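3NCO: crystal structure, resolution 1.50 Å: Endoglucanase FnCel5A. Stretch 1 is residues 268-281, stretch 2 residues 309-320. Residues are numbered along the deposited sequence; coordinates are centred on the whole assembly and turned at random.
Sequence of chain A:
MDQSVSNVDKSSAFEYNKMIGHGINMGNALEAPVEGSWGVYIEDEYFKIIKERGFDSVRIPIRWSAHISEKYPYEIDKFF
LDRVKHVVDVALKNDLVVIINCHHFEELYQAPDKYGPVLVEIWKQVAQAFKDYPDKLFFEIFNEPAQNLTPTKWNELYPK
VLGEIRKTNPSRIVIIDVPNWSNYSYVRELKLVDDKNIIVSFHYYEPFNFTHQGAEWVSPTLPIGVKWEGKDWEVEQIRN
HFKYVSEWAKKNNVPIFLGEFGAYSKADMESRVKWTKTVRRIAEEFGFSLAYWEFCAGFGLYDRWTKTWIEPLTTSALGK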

# COMPACT_ATOMS: atom_id res chain seq x y z
N ASP A 268 -18.95 13.68 2.93
CA ASP A 268 -18.95 14.87 3.78
C ASP A 268 -17.82 14.76 4.82
O ASP A 268 -17.48 13.66 5.26
N MSE A 269 -17.25 15.89 5.23
CA MSE A 269 -16.02 15.84 6.01
C MSE A 269 -16.21 15.14 7.38
O MSE A 269 -15.32 14.36 7.81
N GLU A 270 -17.30 15.45 8.08
CA GLU A 270 -17.46 14.82 9.41
C GLU A 270 -17.52 13.31 9.29
O GLU A 270 -16.83 12.62 10.06
N SER A 271 -18.29 12.81 8.32
CA SER A 271 -18.25 11.35 8.04
C SER A 271 -16.84 10.82 7.77
O SER A 271 -16.44 9.80 8.31
N ARG A 272 -16.06 11.53 6.95
CA ARG A 272 -14.71 11.10 6.62
C ARG A 272 -13.85 11.00 7.89
O ARG A 272 -13.08 10.03 8.09
N VAL A 273 -14.02 12.02 8.74
CA VAL A 273 -13.23 12.14 9.96
C VAL A 273 -13.55 10.99 10.92
O VAL A 273 -12.62 10.34 11.46
N LYS A 274 -14.86 10.73 11.10
CA LYS A 274 -15.31 9.61 11.97
C LYS A 274 -14.90 8.23 11.42
O LYS A 274 -14.44 7.36 12.19
N TRP A 275 -15.10 8.01 10.12
CA TRP A 275 -14.75 6.71 9.50
C TRP A 275 -13.24 6.48 9.61
O TRP A 275 -12.81 5.40 10.02
N THR A 276 -12.46 7.52 9.30
CA THR A 276 -11.00 7.34 9.29
C THR A 276 -10.48 7.00 10.68
O THR A 276 -9.63 6.12 10.85
N LYS A 277 -11.04 7.71 11.68
CA LYS A 277 -10.61 7.51 13.05
C LYS A 277 -10.96 6.11 13.52
O LYS A 277 -10.16 5.47 14.19
N THR A 278 -12.16 5.64 13.16
CA THR A 278 -12.64 4.33 13.58
C THR A 278 -11.79 3.21 12.95
O THR A 278 -11.36 2.29 13.62
N VAL A 279 -11.52 3.34 11.67
CA VAL A 279 -10.64 2.37 11.00
C VAL A 279 -9.26 2.36 11.65
O VAL A 279 -8.72 1.29 11.97
N ARG A 280 -8.67 3.54 11.86
CA ARG A 280 -7.37 3.60 12.54
C ARG A 280 -7.38 2.91 13.93
O ARG A 280 -6.51 2.12 14.25
N ARG A 281 -8.38 3.23 14.77
CA ARG A 281 -8.44 2.64 16.11
C ARG A 281 -8.60 1.14 16.07
O ARG A 281 -8.02 0.44 16.91
N TRP A 309 -1.79 20.71 6.72
CA TRP A 309 -2.61 19.50 6.88
C TRP A 309 -4.09 19.81 7.12
O TRP A 309 -4.42 20.78 7.82
N ILE A 310 -4.97 19.04 6.49
CA ILE A 310 -6.39 19.12 6.71
C ILE A 310 -6.66 18.49 8.06
O ILE A 310 -6.26 17.34 8.31
N GLU A 311 -7.29 19.26 8.94
CA GLU A 311 -7.56 18.81 10.30
C GLU A 311 -9.05 18.98 10.59
O GLU A 311 -9.67 19.94 10.13
N PRO A 312 -9.61 18.07 11.41
CA PRO A 312 -8.95 16.94 12.09
C PRO A 312 -8.81 15.64 11.29
O PRO A 312 -8.45 14.60 11.89
N LEU A 313 -9.07 15.67 9.98
CA LEU A 313 -8.90 14.45 9.19
C LEU A 313 -7.52 13.83 9.40
O LEU A 313 -7.41 12.59 9.52
N THR A 314 -6.47 14.66 9.40
CA THR A 314 -5.09 14.12 9.53
C THR A 314 -4.92 13.44 10.86
O THR A 314 -4.35 12.35 10.95
N THR A 315 -5.43 14.10 11.90
CA THR A 315 -5.40 13.49 13.25
C THR A 315 -6.19 12.17 13.29
O THR A 315 -5.79 11.20 13.95
N SER A 316 -7.31 12.12 12.57
CA SER A 316 -8.04 10.82 12.42
C SER A 316 -7.19 9.69 11.85
O SER A 316 -7.30 8.54 12.33
N ALA A 317 -6.37 10.02 10.84
CA ALA A 317 -5.54 9.00 10.19
C ALA A 317 -4.31 8.59 11.02
O ALA A 317 -3.78 7.47 10.88
N LEU A 318 -3.80 9.55 11.79
CA LEU A 318 -2.51 9.38 12.47
C LEU A 318 -2.65 9.05 13.95
O LEU A 318 -1.87 8.27 14.51
N GLY A 319 -3.66 9.65 14.58
CA GLY A 319 -3.93 9.38 15.99
C GLY A 319 -3.22 10.29 16.95
O GLY A 319 -3.33 10.10 18.16
N LYS A 320 -2.51 11.30 16.42
CA LYS A 320 -1.87 12.32 17.23
C LYS A 320 -1.72 13.62 16.41
O LYS A 320 -1.46 14.71 16.99
OXT LYS A 320 -1.91 13.64 15.19

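Packing of helix 269-281 of endoglucanase FnCel5A against the short helix 313-318 near the C-terminus. The two axes run nearly parallel, at 15°, and approach to 7.6 Å; together the stretches bury 556 Å². Asp-268 (chi1 p) lies out of reach and caps the first helix instead, its OD2 accepting from Ser-271 N at 3.0 Å while its OD1 accepts from Ser-271 OG at 2.7 Å. Met-269, a selenomethionine with chi1 t, leaves its helix sideways, but chi2 and chi3, both p, bring its end nearer to stretch 2: CE lies 3.8 Å from Ile-310 CG2 and SE 4.3 Å from Leu-313 CD2. Glu-270 points away and forms a salt bridge with Lys-274, OE1 to NZ 3.1 Å, clear of the contact. Arg-272 (chi1 m, chi2 t, chi3 p) receives Leu-313 over one face of its guanidinium, with NH2 3.6 Å from Leu-313 CD2; its NE and NH2 find hydrogen-bond partners elsewhere in the structure. Val-273 (t) spans the start of the second helix: CG1 is 4.1 Å from Pro-312 CG, and CG2 is 4.2 Å from Leu-313 CD1. Its carbonyl O accepts a hydrogen bond of 2.8 Å from Ser-316 OG, the serine being m and directed toward the first helix; the same O also accepts from Lys-277 N at 3.1 Å, so the serine bond adds to the helical one. Thr-276 (m) points toward stretch 2. Its OG1 donates back to Arg-272 O at 2.6 Å and lies 3.7 Å from Leu-313 CD1, while its CG2 meets Ala-317 CB at 3.9 Å. Leu-313 (t, p) is thus a knob held among Met-269, Arg-272, Val-273 and Thr-276. Lys-277 (chi1 t) sends its end away, yet its backbone comes close: the CA atoms of Lys-277 and Ser-316 are 4.2 Å apart, and Lys-277 CA makes a CA-H...O contact of 3.5 Å with Ser-316 O. Thr-278 turns away, its OG1 bonded to Lys-274 O at 2.9 Å. Arg-280 (t, t, p) points toward the end of the second helix, where NE donates to Ser-316 O at 3.0 Å, near the guanidinium plane, and CD packs 3.5 Å from Ala-317 O. Gly-319 covers one guanidinium face, its CA 3.4 Å from Arg-280 CZ. A CB there would fall 2.6 Å from Arg-280 NH2, and the positive phi of 90° separately calls for glycine.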

# COMPACT_ATOMS: atom_id res chain seq x y z
CB ASP A 268 -20.31 15.07 4.43
CG ASP A 268 -20.56 14.08 5.56
OD1 ASP A 268 -21.09 12.99 5.27
OD2 ASP A 268 -20.25 14.43 6.73
CB MSE A 269 -15.40 17.23 6.18
CG MSE A 269 -14.11 17.27 6.97
SE MSE A 269 -12.74 16.22 6.06
CE MSE A 269 -12.24 17.51 4.64
CB GLU A 270 -18.60 15.37 10.27
CG GLU A 270 -18.55 14.75 11.72
CD GLU A 270 -19.06 15.65 12.86
OE1 GLU A 270 -18.87 15.26 14.07
OE2 GLU A 270 -19.63 16.73 12.56
CB SER A 271 -19.19 10.93 6.90
OG SER A 271 -20.55 11.19 7.22
CB ARG A 272 -14.07 12.10 5.66
CG ARG A 272 -14.65 11.99 4.27
CD ARG A 272 -14.07 13.02 3.35
NE ARG A 272 -12.75 12.62 2.92
CZ ARG A 272 -11.78 13.47 2.55
NH1 ARG A 272 -11.99 14.78 2.55
NH2 ARG A 272 -10.59 12.98 2.15
CB VAL A 273 -13.50 13.52 10.61
CG1 VAL A 273 -13.08 13.51 12.09
CG2 VAL A 273 -12.78 14.61 9.85
CB LYS A 274 -16.81 9.65 12.15
CG LYS A 274 -17.27 10.77 13.07
CD LYS A 274 -18.80 10.67 13.31
CE LYS A 274 -19.37 11.93 13.95
NZ LYS A 274 -18.55 12.37 15.12
CB TRP A 275 -15.22 6.69 8.02
CG TRP A 275 -14.98 5.37 7.32
CD1 TRP A 275 -15.86 4.31 7.22
CD2 TRP A 275 -13.80 4.98 6.59
NE1 TRP A 275 -15.29 3.28 6.50
CE2 TRP A 275 -14.03 3.67 6.11
CE3 TRP A 275 -12.56 5.61 6.32
CZ2 TRP A 275 -13.06 2.97 5.38
CZ3 TRP A 275 -11.60 4.91 5.58
CH2 TRP A 275 -11.87 3.60 5.13
CB THR A 276 -10.31 8.59 8.70
OG1 THR A 276 -10.87 8.82 7.39
CG2 THR A 276 -8.79 8.40 8.57
CB LYS A 277 -11.36 8.52 13.94
CG LYS A 277 -11.08 8.43 15.41
CD LYS A 277 -12.11 9.32 16.09
CE LYS A 277 -11.55 10.07 17.29
NZ LYS A 277 -10.57 9.30 18.15
CB THR A 278 -14.12 4.15 13.19
OG1 THR A 278 -14.91 5.09 13.92
CG2 THR A 278 -14.63 2.75 13.47
CB VAL A 279 -10.54 2.64 9.48
CG1 VAL A 279 -9.49 1.76 8.91
CG2 VAL A 279 -11.90 2.35 8.81
CB ARG A 280 -6.87 5.04 12.68
CG ARG A 280 -5.56 5.05 13.48
CD ARG A 280 -5.12 6.44 13.89
NE ARG A 280 -6.13 7.14 14.68
CZ ARG A 280 -6.28 6.98 15.97
NH1 ARG A 280 -7.19 7.67 16.64
NH2 ARG A 280 -5.48 6.15 16.61
CB ARG A 281 -9.65 3.20 16.87
CG ARG A 281 -9.54 4.67 17.20
CD ARG A 281 -10.71 5.16 18.13
NE ARG A 281 -12.02 4.51 17.85
CZ ARG A 281 -13.16 5.12 17.44
NH1 ARG A 281 -13.21 6.43 17.24
NH2 ARG A 281 -14.26 4.39 17.23
CB TRP A 309 -2.08 18.68 8.05
CG TRP A 309 -0.68 18.18 7.83
CD1 TRP A 309 0.49 18.81 8.23
CD2 TRP A 309 -0.29 16.98 7.17
NE1 TRP A 309 1.58 18.04 7.83
CE2 TRP A 309 1.12 16.92 7.19
CE3 TRP A 309 -1.00 15.93 6.58
CZ2 TRP A 309 1.84 15.86 6.62
CZ3 TRP A 309 -0.29 14.89 5.99
CH2 TRP A 309 1.11 14.84 6.04
CB ILE A 310 -7.17 18.39 5.59
CG1 ILE A 310 -6.86 19.05 4.24
CG2 ILE A 310 -8.71 18.39 5.85
CD1 ILE A 310 -7.11 18.12 3.04
CB GLU A 311 -6.78 19.67 11.31
CG GLU A 311 -5.27 19.46 11.31
CD GLU A 311 -4.82 18.07 11.78
OE1 GLU A 311 -5.68 17.28 12.22
OE2 GLU A 311 -3.61 17.79 11.70
CB PRO A 312 -9.86 16.71 13.31
CG PRO A 312 -11.22 17.09 12.81
CD PRO A 312 -11.02 18.20 11.81
CB LEU A 313 -9.13 14.67 7.69
CG LEU A 313 -9.13 13.40 6.83
CD1 LEU A 313 -10.26 12.48 7.26
CD2 LEU A 313 -9.29 13.82 5.36
CB THR A 314 -4.02 15.21 9.28
OG1 THR A 314 -4.17 15.68 7.93
CG2 THR A 314 -2.60 14.68 9.49
CB THR A 315 -5.88 14.50 14.31
OG1 THR A 315 -5.03 15.66 14.24
CG2 THR A 315 -5.82 13.90 15.71
CB SER A 316 -9.28 10.95 11.53
OG SER A 316 -10.31 11.65 12.24
CB ALA A 317 -5.05 9.50 8.80
CB LEU A 318 -1.63 10.62 12.25
CG LEU A 318 -0.23 10.61 12.84
CD1 LEU A 318 0.51 9.37 12.38
CD2 LEU A 318 0.51 11.91 12.43
CB LYS A 320 -0.52 11.80 17.75
CG LYS A 320 0.45 11.43 16.62
CD LYS A 320 1.74 10.82 17.14
CE LYS A 320 2.60 10.45 15.93
NZ LYS A 320 4.04 10.14 16.23